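Local coordinates for protein UDP-N-Acetylenolpyruvylglucosamine Reductase (Thermus caldophilus, PDB 2GQT) that catalyses, with FAD as its cofactor, the NADPH-dependent reduction of UDP-N-acetylenolpyruvylglucosamine to UDP-N-acetylmuramate, a step in building the bacterial cell wall, at residues A112-A117 and R152-P157; E129-F134 and G160-V165; N47-L52 and G104-V109. All blocks are in the same frame, centred on the assembly; numbering follows the deposited sequence.

Contact 1 (A112-A117 and R152-P157); sequences AVKMNA and RKSHLP. With FAD (flavin-adenine dinucleotide), chain C.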
loop_
_atom_site.group_PDB
_atom_site.type_symbol
_atom_site.label_atom_id
_atom_site.label_comp_id
_atom_site.label_asym_id
_atom_site.label_seq_id
_atom_site.Cartn_x
_atom_site.Cartn_y
_atom_site.Cartn_z
ATOM N N ALA A 112 2.754 3.930 0.940
ATOM C CA ALA A 112 4.112 3.400 0.872
ATOM C C ALA A 112 4.944 3.881 2.065
ATOM O O ALA A 112 5.784 3.139 2.572
ATOM C CB ALA A 112 4.779 3.807 -0.428
ATOM N N VAL A 113 4.731 5.119 2.500
ATOM C CA VAL A 113 5.390 5.623 3.709
ATOM C C VAL A 113 4.853 4.902 4.952
ATOM O O VAL A 113 5.633 4.390 5.765
ATOM C CB VAL A 113 5.214 7.155 3.850
ATOM C CG1 VAL A 113 5.710 7.632 5.218
ATOM C CG2 VAL A 113 5.925 7.892 2.725
ATOM N N LYS A 114 3.532 4.836 5.098
ATOM C CA LYS A 114 2.942 4.198 6.275
ATOM C C LYS A 114 3.444 2.760 6.433
ATOM O O LYS A 114 3.763 2.327 7.547
ATOM C CB LYS A 114 1.413 4.218 6.206
ATOM C CG LYS A 114 0.724 3.514 7.376
ATOM C CD LYS A 114 0.677 4.377 8.608
ATOM C CE LYS A 114 -0.093 3.718 9.734
ATOM N NZ LYS A 114 0.002 4.589 10.953
ATOM N N MET A 115 3.532 2.035 5.320
ATOM C CA MET A 115 3.896 0.622 5.345
ATOM C C MET A 115 5.340 0.367 4.955
ATOM O O MET A 115 5.699 -0.772 4.651
ATOM C CB MET A 115 2.959 -0.173 4.423
ATOM C CG MET A 115 1.483 -0.090 4.815
ATOM S SD MET A 115 1.159 -0.453 6.563
ATOM C CE MET A 115 1.771 -2.134 6.700
ATOM N N ASN A 116 6.152 1.429 4.950
ATOM C CA ASN A 116 7.552 1.379 4.493
ATOM C C ASN A 116 7.746 0.349 3.392
ATOM O O ASN A 116 8.540 -0.580 3.512
ATOM C CB ASN A 116 8.530 1.142 5.653
ATOM C CG ASN A 116 9.956 1.484 5.275
ATOM O OD1 ASN A 116 10.195 2.161 4.267
ATOM N ND2 ASN A 116 10.915 1.027 6.082
ATOM N N ALA A 117 7.012 0.530 2.300
ATOM C CA ALA A 117 6.951 -0.503 1.268
ATOM C C ALA A 117 8.323 -0.737 0.660
ATOM O O ALA A 117 9.091 0.206 0.452
ATOM C CB ALA A 117 5.941 -0.136 0.205
ATOM N N ARG A 152 8.747 -2.987 6.643
ATOM C CA ARG A 152 7.338 -2.787 6.276
ATOM C C ARG A 152 6.520 -2.160 7.422
ATOM O O ARG A 152 5.358 -2.492 7.647
ATOM C CB ARG A 152 6.725 -4.094 5.737
ATOM C CG ARG A 152 7.628 -4.798 4.699
ATOM C CD ARG A 152 8.121 -3.846 3.609
ATOM N NE ARG A 152 9.520 -4.069 3.228
ATOM C CZ ARG A 152 10.556 -3.337 3.641
ATOM N NH1 ARG A 152 10.389 -2.309 4.474
ATOM N NH2 ARG A 152 11.776 -3.640 3.213
ATOM N N LYS A 153 7.144 -1.224 8.133
ATOM C CA LYS A 153 6.537 -0.612 9.309
ATOM C C LYS A 153 6.986 0.848 9.465
ATOM O O LYS A 153 8.099 1.213 9.075
ATOM C CB LYS A 153 6.886 -1.436 10.565
ATOM C CG LYS A 153 6.361 -0.889 11.901
ATOM C CD LYS A 153 7.381 0.004 12.578
ATOM C CE LYS A 153 8.344 -0.811 13.393
ATOM N NZ LYS A 153 8.857 -1.968 12.609
ATOM N N SER A 154 6.092 1.662 10.032
ATOM C CA SER A 154 6.405 3.011 10.495
ATOM C C SER A 154 5.776 3.226 11.871
ATOM O O SER A 154 4.950 2.436 12.318
ATOM C CB SER A 154 5.874 4.070 9.514
ATOM O OG SER A 154 4.460 4.065 9.468
ATOM N N HIS A 155 6.167 4.320 12.514
ATOM C CA HIS A 155 5.537 4.784 13.746
ATOM C C HIS A 155 5.238 6.264 13.549
ATOM O O HIS A 155 5.963 7.139 14.025
ATOM C CB HIS A 155 6.463 4.546 14.955
ATOM C CG HIS A 155 5.804 4.709 16.290
ATOM N ND1 HIS A 155 4.630 4.074 16.634
ATOM C CD2 HIS A 155 6.199 5.391 17.392
ATOM C CE1 HIS A 155 4.311 4.386 17.878
ATOM N NE2 HIS A 155 5.246 5.187 18.359
ATOM N N LEU A 156 4.190 6.547 12.783
ATOM C CA LEU A 156 3.800 7.929 12.554
ATOM C C LEU A 156 3.209 8.532 13.817
ATOM O O LEU A 156 2.721 7.795 14.683
ATOM C CB LEU A 156 2.763 8.022 11.431
ATOM C CG LEU A 156 3.155 7.525 10.048
ATOM C CD1 LEU A 156 1.992 7.728 9.098
ATOM C CD2 LEU A 156 4.391 8.225 9.530
ATOM N N PRO A 157 3.253 9.872 13.941
ATOM C CA PRO A 157 2.500 10.492 15.028
ATOM C C PRO A 157 1.059 10.002 15.057
ATOM O O PRO A 157 0.480 9.750 13.998
ATOM C CB PRO A 157 2.564 11.976 14.686
ATOM C CG PRO A 157 3.852 12.123 13.952
ATOM C CD PRO A 157 3.995 10.868 13.144
HETATM P PA FAD C . -3.612 1.215 1.577
HETATM O O1A FAD C . -3.702 -0.236 1.354
HETATM O O2A FAD C . -4.666 2.116 1.060
HETATM O O5B FAD C . -3.438 1.537 3.121
HETATM C C5B FAD C . -2.465 0.815 3.885
HETATM C C4B FAD C . -2.225 1.513 5.205
HETATM O O4B FAD C . -1.638 2.804 4.943
HETATM C C3B FAD C . -3.499 1.777 6.022
HETATM O O3B FAD C . -3.145 1.728 7.405
HETATM C C2B FAD C . -3.854 3.202 5.616
HETATM O O2B FAD C . -4.632 3.867 6.610
HETATM C C1B FAD C . -2.477 3.826 5.537
HETATM N N9A FAD C . -2.375 5.036 4.693
HETATM C C8A FAD C . -2.651 5.130 3.383
HETATM N N7A FAD C . -2.410 6.379 2.978
HETATM C C5A FAD C . -1.952 7.074 4.025
HETATM C C6A FAD C . -1.557 8.401 4.236
HETATM N N6A FAD C . -1.536 9.317 3.260
HETATM N N1A FAD C . -1.155 8.760 5.472
HETATM C C2A FAD C . -1.155 7.882 6.485
HETATM N N3A FAD C . -1.536 6.615 6.344
HETATM C C4A FAD C . -1.939 6.215 5.122
HETATM N N1 FAD C . 4.284 -4.121 -0.302
HETATM C C2 FAD C . 5.653 -4.075 -0.143
HETATM O O2 FAD C . 6.131 -3.589 0.872
HETATM N N3 FAD C . 6.485 -4.606 -1.124
HETATM C C4 FAD C . 5.975 -5.166 -2.289
HETATM O O4 FAD C . 6.746 -5.618 -3.143
HETATM C C4X FAD C . 4.591 -5.200 -2.445
HETATM N N5 FAD C . 4.036 -5.762 -3.592
HETATM C C5X FAD C . 2.646 -5.731 -3.769
HETATM C C6 FAD C . 2.104 -6.235 -4.952
HETATM C C7 FAD C . 0.730 -6.209 -5.170
HETATM C C7M FAD C . 0.159 -6.757 -6.483
HETATM C C8 FAD C . -0.107 -5.678 -4.182
HETATM C C8M FAD C . -1.626 -5.646 -4.401
HETATM C C9 FAD C . 0.435 -5.184 -2.998
HETATM C C9A FAD C . 1.812 -5.203 -2.777
HETATM N N10 FAD C . 2.371 -4.706 -1.587
HETATM C C10 FAD C . 3.757 -4.680 -1.450
HETATM C "C1'" FAD C . 1.530 -4.228 -0.458
HETATM C "C2'" FAD C . 1.116 -2.756 -0.616
HETATM O "O2'" FAD C . 1.245 -2.331 -1.987
HETATM C "C3'" FAD C . 1.948 -1.818 0.260
HETATM O "O3'" FAD C . 1.754 -2.147 1.642
HETATM C "C4'" FAD C . 1.605 -0.345 0.001
HETATM O "O4'" FAD C . 2.554 0.485 0.674
HETATM C "C5'" FAD C . 0.197 0.041 0.449
HETATM O "O5'" FAD C . -0.043 1.362 -0.039
HETATM P P FAD C . -1.533 1.809 -0.396
HETATM O O1P FAD C . -1.455 3.221 -0.818
HETATM O O2P FAD C . -2.205 0.825 -1.271
HETATM O O3P FAD C . -2.167 1.767 1.079
HETATM O O HOH W 1 2.670 4.397 11.547
HETATM O O HOH W 2 3.257 0.632 9.792
#

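Contact 2 (E129-F134 and G160-V165); sequences EAVEVF and GIVTRV. With FAD (flavin-adenine dinucleotide), chain C.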
loop_
_atom_site.group_PDB
_atom_site.type_symbol
_atom_site.label_atom_id
_atom_site.label_comp_id
_atom_site.label_asym_id
_atom_site.label_seq_id
_atom_site.Cartn_x
_atom_site.Cartn_y
_atom_site.Cartn_z
ATOM N N GLU A 129 13.651 12.232 1.775
ATOM C CA GLU A 129 14.400 13.325 2.412
ATOM C C GLU A 129 13.591 14.033 3.494
ATOM O O GLU A 129 14.151 14.461 4.508
ATOM C CB GLU A 129 14.841 14.366 1.379
ATOM C CG GLU A 129 16.023 13.943 0.528
ATOM C CD GLU A 129 16.433 14.978 -0.512
ATOM O OE1 GLU A 129 17.527 14.808 -1.080
ATOM O OE2 GLU A 129 15.669 15.935 -0.776
ATOM N N ALA A 130 12.287 14.169 3.274
ATOM C CA ALA A 130 11.399 14.832 4.216
ATOM C C ALA A 130 9.989 14.325 4.019
ATOM O O ALA A 130 9.625 13.890 2.921
ATOM C CB ALA A 130 11.445 16.343 4.044
ATOM N N VAL A 131 9.193 14.396 5.080
ATOM C CA VAL A 131 7.813 13.931 5.065
ATOM C C VAL A 131 6.949 14.932 5.821
ATOM O O VAL A 131 7.207 15.221 7.002
ATOM C CB VAL A 131 7.669 12.545 5.735
ATOM C CG1 VAL A 131 6.225 12.061 5.673
ATOM C CG2 VAL A 131 8.605 11.522 5.086
ATOM N N GLU A 132 5.921 15.449 5.154
ATOM C CA GLU A 132 4.928 16.287 5.818
ATOM C C GLU A 132 3.833 15.378 6.358
ATOM O O GLU A 132 3.301 14.536 5.627
ATOM C CB GLU A 132 4.343 17.325 4.865
ATOM C CG GLU A 132 3.418 18.315 5.546
ATOM C CD GLU A 132 2.809 19.291 4.568
ATOM O OE1 GLU A 132 3.219 20.473 4.556
ATOM O OE2 GLU A 132 1.922 18.873 3.809
ATOM N N VAL A 133 3.522 15.534 7.645
ATOM C CA VAL A 133 2.483 14.747 8.305
ATOM C C VAL A 133 1.502 15.703 8.983
ATOM O O VAL A 133 1.912 16.620 9.702
ATOM C CB VAL A 133 3.068 13.778 9.363
ATOM C CG1 VAL A 133 1.965 12.947 10.011
ATOM C CG2 VAL A 133 4.116 12.867 8.756
ATOM N N PHE A 134 0.218 15.488 8.729
ATOM C CA PHE A 134 -0.838 16.248 9.360
ATOM C C PHE A 134 -1.326 15.457 10.565
ATOM O O PHE A 134 -1.775 14.317 10.439
ATOM C CB PHE A 134 -1.983 16.475 8.368
ATOM C CG PHE A 134 -3.125 17.260 8.937
ATOM C CD1 PHE A 134 -4.220 16.623 9.502
ATOM C CD2 PHE A 134 -3.096 18.644 8.926
ATOM C CE1 PHE A 134 -5.273 17.364 10.047
ATOM C CE2 PHE A 134 -4.135 19.384 9.462
ATOM C CZ PHE A 134 -5.224 18.743 10.014
ATOM N N GLY A 160 -1.675 10.408 12.379
ATOM C CA GLY A 160 -0.937 11.122 11.335
ATOM C C GLY A 160 -1.337 10.754 9.924
ATOM O O GLY A 160 -1.477 9.577 9.587
ATOM N N ILE A 161 -1.529 11.782 9.102
ATOM C CA ILE A 161 -1.789 11.609 7.681
ATOM C C ILE A 161 -0.581 12.142 6.919
ATOM O O ILE A 161 -0.258 13.327 7.010
ATOM C CB ILE A 161 -3.058 12.367 7.256
ATOM C CG1 ILE A 161 -4.251 11.921 8.106
ATOM C CG2 ILE A 161 -3.328 12.166 5.754
ATOM C CD1 ILE A 161 -5.537 12.640 7.775
ATOM N N VAL A 162 0.110 11.269 6.193
ATOM C CA VAL A 162 1.179 11.717 5.305
ATOM C C VAL A 162 0.539 12.497 4.158
ATOM O O VAL A 162 -0.367 11.993 3.497
ATOM C CB VAL A 162 1.976 10.528 4.762
ATOM C CG1 VAL A 162 3.061 10.992 3.786
ATOM C CG2 VAL A 162 2.572 9.720 5.917
ATOM N N THR A 163 0.981 13.733 3.963
ATOM C CA THR A 163 0.362 14.610 2.970
ATOM C C THR A 163 1.268 14.917 1.778
ATOM O O THR A 163 0.766 15.189 0.683
ATOM C CB THR A 163 -0.091 15.931 3.608
ATOM O OG1 THR A 163 0.982 16.463 4.394
ATOM C CG2 THR A 163 -1.288 15.687 4.502
ATOM N N ARG A 164 2.581 14.830 1.983
ATOM C CA ARG A 164 3.557 15.278 0.995
ATOM C C ARG A 164 4.931 14.764 1.399
ATOM O O ARG A 164 5.205 14.658 2.588
ATOM C CB ARG A 164 3.607 16.807 1.089
ATOM C CG ARG A 164 3.716 17.599 -0.157
ATOM C CD ARG A 164 3.312 19.018 0.223
ATOM N NE ARG A 164 2.046 19.326 -0.413
ATOM C CZ ARG A 164 0.900 19.647 0.181
ATOM N NH1 ARG A 164 0.779 19.764 1.499
ATOM N NH2 ARG A 164 -0.148 19.885 -0.587
ATOM N N VAL A 165 5.798 14.487 0.432
ATOM C CA VAL A 165 7.171 14.082 0.722
ATOM C C VAL A 165 8.166 14.794 -0.192
ATOM O O VAL A 165 7.790 15.308 -1.251
ATOM C CB VAL A 165 7.382 12.541 0.598
ATOM C CG1 VAL A 165 6.393 11.768 1.457
ATOM C CG2 VAL A 165 7.321 12.076 -0.856
HETATM P PA FAD C . -3.612 1.215 1.577
HETATM O O1A FAD C . -3.702 -0.236 1.354
HETATM O O2A FAD C . -4.666 2.116 1.060
HETATM O O5B FAD C . -3.438 1.537 3.121
HETATM C C5B FAD C . -2.465 0.815 3.885
HETATM C C4B FAD C . -2.225 1.513 5.205
HETATM O O4B FAD C . -1.638 2.804 4.943
HETATM C C3B FAD C . -3.499 1.777 6.022
HETATM O O3B FAD C . -3.145 1.728 7.405
HETATM C C2B FAD C . -3.854 3.202 5.616
HETATM O O2B FAD C . -4.632 3.867 6.610
HETATM C C1B FAD C . -2.477 3.826 5.537
HETATM N N9A FAD C . -2.375 5.036 4.693
HETATM C C8A FAD C . -2.651 5.130 3.383
HETATM N N7A FAD C . -2.410 6.379 2.978
HETATM C C5A FAD C . -1.952 7.074 4.025
HETATM C C6A FAD C . -1.557 8.401 4.236
HETATM N N6A FAD C . -1.536 9.317 3.260
HETATM N N1A FAD C . -1.155 8.760 5.472
HETATM C C2A FAD C . -1.155 7.882 6.485
HETATM N N3A FAD C . -1.536 6.615 6.344
HETATM C C4A FAD C . -1.939 6.215 5.122
HETATM N N1 FAD C . 4.284 -4.121 -0.302
HETATM C C2 FAD C . 5.653 -4.075 -0.143
HETATM O O2 FAD C . 6.131 -3.589 0.872
HETATM N N3 FAD C . 6.485 -4.606 -1.124
HETATM C C4 FAD C . 5.975 -5.166 -2.289
HETATM O O4 FAD C . 6.746 -5.618 -3.143
HETATM C C4X FAD C . 4.591 -5.200 -2.445
HETATM N N5 FAD C . 4.036 -5.762 -3.592
HETATM C C5X FAD C . 2.646 -5.731 -3.769
HETATM C C6 FAD C . 2.104 -6.235 -4.952
HETATM C C7 FAD C . 0.730 -6.209 -5.170
HETATM C C7M FAD C . 0.159 -6.757 -6.483
HETATM C C8 FAD C . -0.107 -5.678 -4.182
HETATM C C8M FAD C . -1.626 -5.646 -4.401
HETATM C C9 FAD C . 0.435 -5.184 -2.998
HETATM C C9A FAD C . 1.812 -5.203 -2.777
HETATM N N10 FAD C . 2.371 -4.706 -1.587
HETATM C C10 FAD C . 3.757 -4.680 -1.450
HETATM C "C1'" FAD C . 1.530 -4.228 -0.458
HETATM C "C2'" FAD C . 1.116 -2.756 -0.616
HETATM O "O2'" FAD C . 1.245 -2.331 -1.987
HETATM C "C3'" FAD C . 1.948 -1.818 0.260
HETATM O "O3'" FAD C . 1.754 -2.147 1.642
HETATM C "C4'" FAD C . 1.605 -0.345 0.001
HETATM O "O4'" FAD C . 2.554 0.485 0.674
HETATM C "C5'" FAD C . 0.197 0.041 0.449
HETATM O "O5'" FAD C . -0.043 1.362 -0.039
HETATM P P FAD C . -1.533 1.809 -0.396
HETATM O O1P FAD C . -1.455 3.221 -0.818
HETATM O O2P FAD C . -2.205 0.825 -1.271
HETATM O O3P FAD C . -2.167 1.767 1.079
#

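Contact 3 (N47-L52 and G104-V109); sequences NGSNLL and GIPAQV. With FAD (flavin-adenine dinucleotide), chain C.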
loop_
_atom_site.group_PDB
_atom_site.type_symbol
_atom_site.label_atom_id
_atom_site.label_comp_id
_atom_site.label_asym_id
_atom_site.label_seq_id
_atom_site.Cartn_x
_atom_site.Cartn_y
_atom_site.Cartn_z
ATOM N N ASN A 47 -4.120 3.540 -2.028
ATOM C CA ASN A 47 -4.562 2.756 -3.175
ATOM C C ASN A 47 -5.274 1.450 -2.801
ATOM O O ASN A 47 -5.649 0.678 -3.679
ATOM C CB ASN A 47 -3.403 2.481 -4.130
ATOM C CG ASN A 47 -3.874 2.180 -5.540
ATOM O OD1 ASN A 47 -4.794 2.826 -6.053
ATOM N ND2 ASN A 47 -3.234 1.208 -6.173
ATOM N N GLY A 48 -5.465 1.208 -1.505
ATOM C CA GLY A 48 -6.184 0.027 -1.048
ATOM C C GLY A 48 -5.484 -1.286 -1.357
ATOM O O GLY A 48 -6.164 -2.312 -1.457
ATOM N N SER A 49 -4.149 -1.272 -1.495
ATOM C CA SER A 49 -3.415 -2.462 -1.908
ATOM C C SER A 49 -2.879 -3.305 -0.760
ATOM O O SER A 49 -2.339 -4.377 -1.005
ATOM C CB SER A 49 -2.287 -2.114 -2.893
ATOM O OG SER A 49 -1.242 -1.363 -2.284
ATOM N N ASN A 50 -3.020 -2.842 0.482
ATOM C CA ASN A 50 -2.683 -3.697 1.627
ATOM C C ASN A 50 -3.855 -3.969 2.569
ATOM O O ASN A 50 -3.654 -4.497 3.673
ATOM C CB ASN A 50 -1.485 -3.160 2.421
ATOM C CG ASN A 50 -0.878 -4.220 3.346
ATOM O OD1 ASN A 50 -0.662 -3.984 4.536
ATOM N ND2 ASN A 50 -0.650 -5.410 2.807
ATOM N N LEU A 51 -5.068 -3.649 2.123
ATOM C CA LEU A 51 -6.249 -3.739 2.983
ATOM C C LEU A 51 -7.126 -4.942 2.710
ATOM O O LEU A 51 -7.481 -5.222 1.559
ATOM C CB LEU A 51 -7.121 -2.487 2.842
ATOM C CG LEU A 51 -6.474 -1.171 3.285
ATOM C CD1 LEU A 51 -7.417 -0.019 3.033
ATOM C CD2 LEU A 51 -6.064 -1.192 4.745
ATOM N N LEU A 52 -7.476 -5.629 3.789
ATOM C CA LEU A 52 -8.576 -6.581 3.789
ATOM C C LEU A 52 -9.737 -5.929 4.548
ATOM O O LEU A 52 -9.716 -5.831 5.766
ATOM C CB LEU A 52 -8.150 -7.895 4.455
ATOM C CG LEU A 52 -9.233 -8.945 4.718
ATOM C CD1 LEU A 52 -10.038 -9.245 3.470
ATOM C CD2 LEU A 52 -8.633 -10.214 5.296
ATOM N N GLY A 104 6.676 -2.227 -9.043
ATOM C CA GLY A 104 5.761 -3.329 -8.787
ATOM C C GLY A 104 4.962 -3.202 -7.504
ATOM O O GLY A 104 4.165 -4.083 -7.186
ATOM N N ILE A 105 5.142 -2.095 -6.784
ATOM C CA ILE A 105 4.375 -1.829 -5.567
ATOM C C ILE A 105 3.248 -0.842 -5.892
ATOM O O ILE A 105 3.507 0.334 -6.140
ATOM C CB ILE A 105 5.259 -1.256 -4.450
ATOM C CG1 ILE A 105 6.451 -2.182 -4.191
ATOM C CG2 ILE A 105 4.417 -1.057 -3.182
ATOM C CD1 ILE A 105 7.459 -1.652 -3.191
ATOM N N PRO A 106 1.990 -1.315 -5.911
ATOM C CA PRO A 106 0.884 -0.476 -6.380
ATOM C C PRO A 106 0.316 0.429 -5.273
ATOM O O PRO A 106 -0.872 0.365 -4.939
ATOM C CB PRO A 106 -0.136 -1.519 -6.848
ATOM C CG PRO A 106 0.045 -2.624 -5.907
ATOM C CD PRO A 106 1.524 -2.668 -5.558
ATOM N N ALA A 107 1.180 1.276 -4.721
ATOM C CA ALA A 107 0.868 2.113 -3.577
ATOM C C ALA A 107 0.631 3.561 -3.981
ATOM O O ALA A 107 1.205 4.038 -4.968
ATOM C CB ALA A 107 2.035 2.072 -2.612
ATOM N N GLN A 108 -0.147 4.293 -3.184
ATOM C CA GLN A 108 0.042 5.738 -3.128
ATOM C C GLN A 108 1.274 6.024 -2.270
ATOM O O GLN A 108 1.652 5.224 -1.407
ATOM C CB GLN A 108 -1.166 6.440 -2.523
ATOM C CG GLN A 108 -2.333 6.581 -3.470
ATOM C CD GLN A 108 -3.488 7.321 -2.843
ATOM O OE1 GLN A 108 -3.329 8.018 -1.829
ATOM N NE2 GLN A 108 -4.665 7.193 -3.456
ATOM N N VAL A 109 1.882 7.182 -2.495
ATOM C CA VAL A 109 3.029 7.604 -1.695
ATOM C C VAL A 109 2.749 7.511 -0.188
ATOM O O VAL A 109 3.576 6.991 0.578
ATOM C CB VAL A 109 3.463 9.037 -2.086
ATOM C CG1 VAL A 109 4.397 9.651 -1.041
ATOM C CG2 VAL A 109 4.132 9.018 -3.433
HETATM P PA FAD C . -3.612 1.215 1.577
HETATM O O1A FAD C . -3.702 -0.236 1.354
HETATM O O2A FAD C . -4.666 2.116 1.060
HETATM O O5B FAD C . -3.438 1.537 3.121
HETATM C C5B FAD C . -2.465 0.815 3.885
HETATM C C4B FAD C . -2.225 1.513 5.205
HETATM O O4B FAD C . -1.638 2.804 4.943
HETATM C C3B FAD C . -3.499 1.777 6.022
HETATM O O3B FAD C . -3.145 1.728 7.405
HETATM C C2B FAD C . -3.854 3.202 5.616
HETATM O O2B FAD C . -4.632 3.867 6.610
HETATM C C1B FAD C . -2.477 3.826 5.537
HETATM N N9A FAD C . -2.375 5.036 4.693
HETATM C C8A FAD C . -2.651 5.130 3.383
HETATM N N7A FAD C . -2.410 6.379 2.978
HETATM C C5A FAD C . -1.952 7.074 4.025
HETATM C C6A FAD C . -1.557 8.401 4.236
HETATM N N6A FAD C . -1.536 9.317 3.260
HETATM N N1A FAD C . -1.155 8.760 5.472
HETATM C C2A FAD C . -1.155 7.882 6.485
HETATM N N3A FAD C . -1.536 6.615 6.344
HETATM C C4A FAD C . -1.939 6.215 5.122
HETATM N N1 FAD C . 4.284 -4.121 -0.302
HETATM C C2 FAD C . 5.653 -4.075 -0.143
HETATM O O2 FAD C . 6.131 -3.589 0.872
HETATM N N3 FAD C . 6.485 -4.606 -1.124
HETATM C C4 FAD C . 5.975 -5.166 -2.289
HETATM O O4 FAD C . 6.746 -5.618 -3.143
HETATM C C4X FAD C . 4.591 -5.200 -2.445
HETATM N N5 FAD C . 4.036 -5.762 -3.592
HETATM C C5X FAD C . 2.646 -5.731 -3.769
HETATM C C6 FAD C . 2.104 -6.235 -4.952
HETATM C C7 FAD C . 0.730 -6.209 -5.170
HETATM C C7M FAD C . 0.159 -6.757 -6.483
HETATM C C8 FAD C . -0.107 -5.678 -4.182
HETATM C C8M FAD C . -1.626 -5.646 -4.401
HETATM C C9 FAD C . 0.435 -5.184 -2.998
HETATM C C9A FAD C . 1.812 -5.203 -2.777
HETATM N N10 FAD C . 2.371 -4.706 -1.587
HETATM C C10 FAD C . 3.757 -4.680 -1.450
HETATM C "C1'" FAD C . 1.530 -4.228 -0.458
HETATM C "C2'" FAD C . 1.116 -2.756 -0.616
HETATM O "O2'" FAD C . 1.245 -2.331 -1.987
HETATM C "C3'" FAD C . 1.948 -1.818 0.260
HETATM O "O3'" FAD C . 1.754 -2.147 1.642
HETATM C "C4'" FAD C . 1.605 -0.345 0.001
HETATM O "O4'" FAD C . 2.554 0.485 0.674
HETATM C "C5'" FAD C . 0.197 0.041 0.449
HETATM O "O5'" FAD C . -0.043 1.362 -0.039
HETATM P P FAD C . -1.533 1.809 -0.396
HETATM O O1P FAD C . -1.455 3.221 -0.818
HETATM O O2P FAD C . -2.205 0.825 -1.271
HETATM O O3P FAD C . -2.167 1.767 1.079
HETATM O O HOH W 3 -5.234 5.610 -5.690
#

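Contact 1 (A112-A117 and R152-P157)
The guanidinium of R152, probably an active-site residue, has A117 C over one face, 4.2 Å above the plane and displaced toward the rim, while N116 O and FAD O2 come at it obliquely. The N116 amide is turned 85° from it. Both groups sit where a Schellman motif ends helix 109-114: N116, with positive phi, is the C-prime residue, and its neighbour A117 N bonds back to A112 O. Each flat group also has a partner beyond the two segments, since E123 makes a salt bridge with R152 NH1 and, like the G150 carbonyl, accepts from N116 ND2. The chain of 152-157 then runs past the last turn of the helix. R152 CA approaches M115 O to 3.1 Å in a CA-H...O contact, and S154 OG donates to K114 O at 2.7 Å. S154 OG stands between its own backbone N and carbonyl carbon (chi1 66°), which turns it to that oxygen. A second donor, a water held by S154 N, reaches the same K114 O. K114 spans helix and cofactor: its CG lies 3.5 Å from FAD O4B, and the bend at chi2 (80°) brings CD to 3.6 Å from L156 CD1. Beyond CD, another water accepts from K114 NZ at 2.7 Å and from L156 N, and donates to S154 OG.

Contact 2 (E129-F134 and G160-V165)
E132 and R164 face each other as a hydrogen-bonded pair where strands 128-135 and 161-171 pair in an antiparallel sheet of the FAD-binding fold. Just beyond them the register slips by one residue, a beta bulge that leaves T163 as the extra residue: T163 N donates to E132 O at 3.0 Å, and V133 pairs with V162. The tight part of the contact is the face carrying V131, V133, V162 and V165, all buried. There V131 CG1 touches V162 CG1 at 3.8 Å, and V133 CG1 lies 3.7 Å from G160 CA, where a side chain on the glycine would collide with it. F134 and I161, bonded N to O in both directions, close the far end; on the opposite face of the sheet, helix 31-37 covers them. That same face becomes more open toward E132 and R164, whose chains point the same way and remain partly exposed. E132 CG is anti to the backbone N (chi1 -174°), and from there the extended chain runs beside R164. The carboxylate and guanidinium planes are 88° apart, yet E132 OE2 stays near the guanidinium plane and takes R164 NH1 at 2.7 Å through its syn lone pair, a bent salt-bridge bond (N-H...O 138°). The anti lone pair accepts from T163 OG1, also at 2.7 Å. E68 holds the other terminal nitrogen of R164, so the arginine lies between two carboxylates. V162 reads the adenine edge of the cofactor with its backbone: V162 N donates to FAD N1A, and V162 O accepts from FAD N6A at 2.9 Å.

Contact 3 (N47-L52 and G104-V109)
N47 N and Q108 N converge on one phosphate oxygen, FAD O1P, N47 N at 2.9 Å with an N-H...O angle of 168°. The two loops thus meet through the cofactor in the pyrophosphate site of the FAD-binding domain. Q108 is the N-cap of helix 109-114, so the start of the helix would probably ease the phosphate's negative charge. The next three amides, G48 N, S49 N and N50 N, reach FAD O2A, O2P and O1A. S49 OG adds a second grip on FAD O2P at 2.6 Å and accepts from the ribityl O2' at 2.7 Å, which ties the ribityl chain to the phosphate. Directly between the loops, N47 ND2 donates to P106 O at 2.8 Å. The donor stands 45° out of the carbonyl plane, though P106 O lies near the plane of the amide. CG of N47 is anti to its backbone N (chi1 -157°), which carries it toward the inverse gamma turn centred on P106. A water accepts from Q108 NE2 and donates to N47 OD1. An alanine at N47 would probably leave P106 O without its amide donor and break the water link to Q108, leaving the turn less firmly tied to the loop. P106 and I105 lie over the same flavin face, with P106 CG 3.5 Å from FAD C8 and I105 CG1 3.6 Å from FAD C4.

From the N terminus, the phosphate-binding loop 47-52 comes first, and contact 3 closes a 51-residue excursion when 104-109 returns to it. Helix 109-114 starts on the last residue of that segment and leads into contact 1. Before 152-157 comes back to that helix, strand 128-135 has opened contact 2, which 160-165 closes last; contacts 1 and 2 therefore cross, while contact 3 precedes both in series. The helix joins the contacts: V113 packs on V162 and V109 on V165 of the sheet, and A112 on A107; L156 of the returning loop also packs on V162. Together they line FAD, contact 2 at the adenine, contact 3 at diphosphate and flavin, contact 1 along ribose and ribityl to flavin O2.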